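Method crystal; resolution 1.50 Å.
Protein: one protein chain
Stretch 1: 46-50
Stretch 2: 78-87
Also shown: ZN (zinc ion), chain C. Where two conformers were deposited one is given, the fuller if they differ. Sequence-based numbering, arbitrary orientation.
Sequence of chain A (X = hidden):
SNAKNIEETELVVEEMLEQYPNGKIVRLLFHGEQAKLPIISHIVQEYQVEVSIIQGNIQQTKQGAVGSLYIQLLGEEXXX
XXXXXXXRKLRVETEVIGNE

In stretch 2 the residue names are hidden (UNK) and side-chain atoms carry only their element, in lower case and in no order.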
# COMPACT_ATOMS: atom_id res chain seq x y z
N GLU A 46 -5.66 15.00 11.34
CA GLU A 46 -6.89 14.47 10.78
C GLU A 46 -7.11 13.01 11.12
O GLU A 46 -8.28 12.61 11.34
CB GLU A 46 -6.91 14.65 9.27
CG GLU A 46 -8.15 14.09 8.61
CD GLU A 46 -8.32 14.60 7.19
OE1 GLU A 46 -7.64 15.54 6.78
OE2 GLU A 46 -9.15 14.05 6.45
N TYR A 47 -6.02 12.22 11.11
CA TYR A 47 -6.11 10.78 11.26
C TYR A 47 -5.65 10.28 12.63
O TYR A 47 -5.72 9.10 12.88
CB TYR A 47 -5.37 10.08 10.12
CG TYR A 47 -5.95 10.44 8.76
CD1 TYR A 47 -7.11 9.84 8.30
CD2 TYR A 47 -5.36 11.40 7.97
CE1 TYR A 47 -7.65 10.18 7.10
CE2 TYR A 47 -5.88 11.77 6.76
CZ TYR A 47 -7.03 11.13 6.31
OH TYR A 47 -7.57 11.46 5.08
N GLN A 48 -5.16 11.16 13.50
CA GLN A 48 -4.72 10.77 14.83
C GLN A 48 -3.66 9.71 14.75
O GLN A 48 -3.72 8.66 15.41
CB GLN A 48 -5.90 10.35 15.68
CG GLN A 48 -6.89 11.48 15.86
CD GLN A 48 -6.31 12.62 16.67
OE1 GLN A 48 -6.19 13.79 16.19
NE2 GLN A 48 -5.91 12.30 17.91
N VAL A 49 -2.66 10.01 13.92
CA VAL A 49 -1.49 9.17 13.80
C VAL A 49 -0.25 9.90 14.25
O VAL A 49 -0.17 11.13 14.17
CB VAL A 49 -1.28 8.68 12.36
CG1 VAL A 49 -2.38 7.66 11.98
CG2 VAL A 49 -1.16 9.83 11.35
N GLU A 50 0.71 9.13 14.78
CA GLU A 50 2.03 9.64 15.09
C GLU A 50 2.98 9.38 13.92
O GLU A 50 2.73 8.45 13.12
CB GLU A 50 2.56 9.01 16.37
CG GLU A 50 1.58 9.06 17.52
CD GLU A 50 2.15 8.55 18.84
OE1 GLU A 50 1.78 7.43 19.24
OE2 GLU A 50 2.94 9.30 19.47
N UNK A 78 -7.12 1.15 11.48
CA UNK A 78 -8.01 1.78 10.52
C UNK A 78 -7.56 3.22 10.23
O UNK A 78 -7.69 3.74 9.09
c UNK A 78 -9.43 1.77 11.07
c UNK A 78 -9.67 2.49 12.40
c UNK A 78 -9.42 1.67 13.69
n UNK A 78 -9.83 2.27 14.80
o UNK A 78 -8.88 0.54 13.70
N UNK A 79 -7.07 3.88 11.29
CA UNK A 79 -6.57 5.26 11.10
C UNK A 79 -5.30 5.33 10.29
O UNK A 79 -5.11 6.25 9.47
n UNK A 79 -7.64 6.49 14.43
o UNK A 79 -8.79 6.24 12.52
c UNK A 79 -7.72 6.25 13.12
c UNK A 79 -6.40 5.96 12.42
N UNK A 80 -4.39 4.40 10.52
CA UNK A 80 -3.19 4.32 9.70
C UNK A 80 -3.57 4.09 8.23
O UNK A 80 -3.08 4.76 7.35
c UNK A 80 -2.21 3.21 10.19
c UNK A 80 -1.70 3.54 11.61
c UNK A 80 -1.06 2.97 9.17
c UNK A 80 -0.88 2.43 12.25
N UNK A 81 -4.42 3.12 7.97
CA UNK A 81 -4.86 2.84 6.60
C UNK A 81 -5.48 4.09 5.94
O UNK A 81 -5.16 4.39 4.78
c UNK A 81 -6.24 -0.78 6.94
c UNK A 81 -3.89 -0.13 6.27
c UNK A 81 -5.78 1.62 6.54
c UNK A 81 -5.18 0.29 7.04
N UNK A 82 -6.33 4.78 6.67
CA UNK A 82 -7.02 5.97 6.17
C UNK A 82 -5.98 7.08 5.89
O UNK A 82 -6.11 7.82 4.90
c UNK A 82 -8.05 6.44 7.15
N UNK A 83 -4.96 7.20 6.76
CA UNK A 83 -3.92 8.24 6.58
C UNK A 83 -3.12 7.97 5.32
O UNK A 83 -2.77 8.88 4.55
c UNK A 83 -2.99 8.29 7.80
N UNK A 84 -2.84 6.69 5.06
CA UNK A 84 -2.11 6.31 3.88
C UNK A 84 -2.90 6.66 2.61
O UNK A 84 -2.36 7.26 1.68
c UNK A 84 -1.77 4.79 3.91
c UNK A 84 -0.56 2.98 5.31
c UNK A 84 -0.73 4.49 5.01
c UNK A 84 -1.32 4.31 2.52
N UNK A 85 -4.18 6.27 2.55
CA UNK A 85 -5.01 6.66 1.38
C UNK A 85 -5.16 8.18 1.34
O UNK A 85 -5.19 8.77 0.23
c UNK A 85 -6.52 5.65 -1.11
o UNK A 85 -6.94 6.17 -2.18
c UNK A 85 -6.37 5.96 1.41
c UNK A 85 -7.20 6.11 0.15
o UNK A 85 -5.62 4.78 -1.06
N UNK A 86 -5.25 8.83 2.51
CA UNK A 86 -5.32 10.29 2.57
C UNK A 86 -4.14 10.96 1.86
O UNK A 86 -4.32 11.86 1.02
N UNK A 87 -2.93 10.50 2.17
CA UNK A 87 -1.71 10.94 1.49
C UNK A 87 -1.84 10.79 -0.00
O UNK A 87 -1.54 11.71 -0.78
c UNK A 87 0.66 12.06 3.37
c UNK A 87 0.90 9.58 4.06
c UNK A 87 -0.50 10.18 2.04
c UNK A 87 -0.01 10.64 3.44
ZN ZN C . -7.43 16.40 5.06
O HOH W 1 -5.14 6.35 15.82

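Position 78 carries three carbons in an unbranched run, the third bonded to one oxygen and one nitrogen; the terminal amide and chain length make it Gln78. Its side chain comes no nearer to stretch 1 than the 7.7 Å between Gln78 CG and Tyr47 O, and stretch 1 covers none of the residue's surface.

Position 79 has two carbons, the second bearing one oxygen and one nitrogen, a carboxamide one carbon shorter. Its CB lies 3.2 Å from Tyr47 O, and a water accepts a hydrogen bond from the amide nitrogen while donating one to Gln48 O. This is Asn79; the water distances are 2.9 Å to Asn79 ND2 and 2.7 Å to Gln48 O.

Position 80 has four carbons forked at the first, one arm two carbons long: Ile80. Its CA-to-CB bond points away from stretch 1, yet Ile80 CG1 comes within 4.2 Å of Val49 CG1.

At position 81 the four carbons fork at the second, giving Leu81, which is out of reach of stretch 1.

Position 82 has a single carbon, so it is Ala82. Its CB points toward stretch 1 and packs 3.7 Å from Tyr47 CD1, while Ala82 O lies 3.6 Å from Tyr47 CE1.

Position 83 likewise has one carbon: Ala83. Ala83 CB is 3.8 Å from Tyr47 CB and 4.3 Å from Val49 CG1.

Position 84 repeats the fork at the first carbon with one longer arm. Ile84 points away and makes no contact.

Position 85 has three carbons, the third carrying two oxygens, a carboxylate: Glu85. Its end leads away from stretch 1, and one oxygen, OE2, is hydrogen-bonded elsewhere in the structure.

Position 86 has no side-chain atoms, hence Gly86. Its CA lies 3.6 Å from Tyr47 OH; an ideal CB would point toward stretch 1 and fall 2.5 Å from Tyr47 OH, a clash.

Position 87 has four carbons forked at the second, Leu87, directed sideways and without contact.

The contact works as a knob in a hole: the Tyr47 side chain, with chi1 in the m well, sits among Asn79, Ala82, Ala83 and Gly86. Ala83 CA stands 3.8 Å from the ring centroid and 14° off its normal, a CH-pi contact over the face. The short alanine side chains and the bare glycine let the ring lie close to the helix backbone, whose i to i+4 hydrogen bonds include Gly86 N to Ala82 O at 2.7 Å. Val49 extends the apolar packing, and no direct hydrogen bond crosses between the stretches; the water supplies a polar bridge.

Stretch 2 (78-87) QNILAAIEGL
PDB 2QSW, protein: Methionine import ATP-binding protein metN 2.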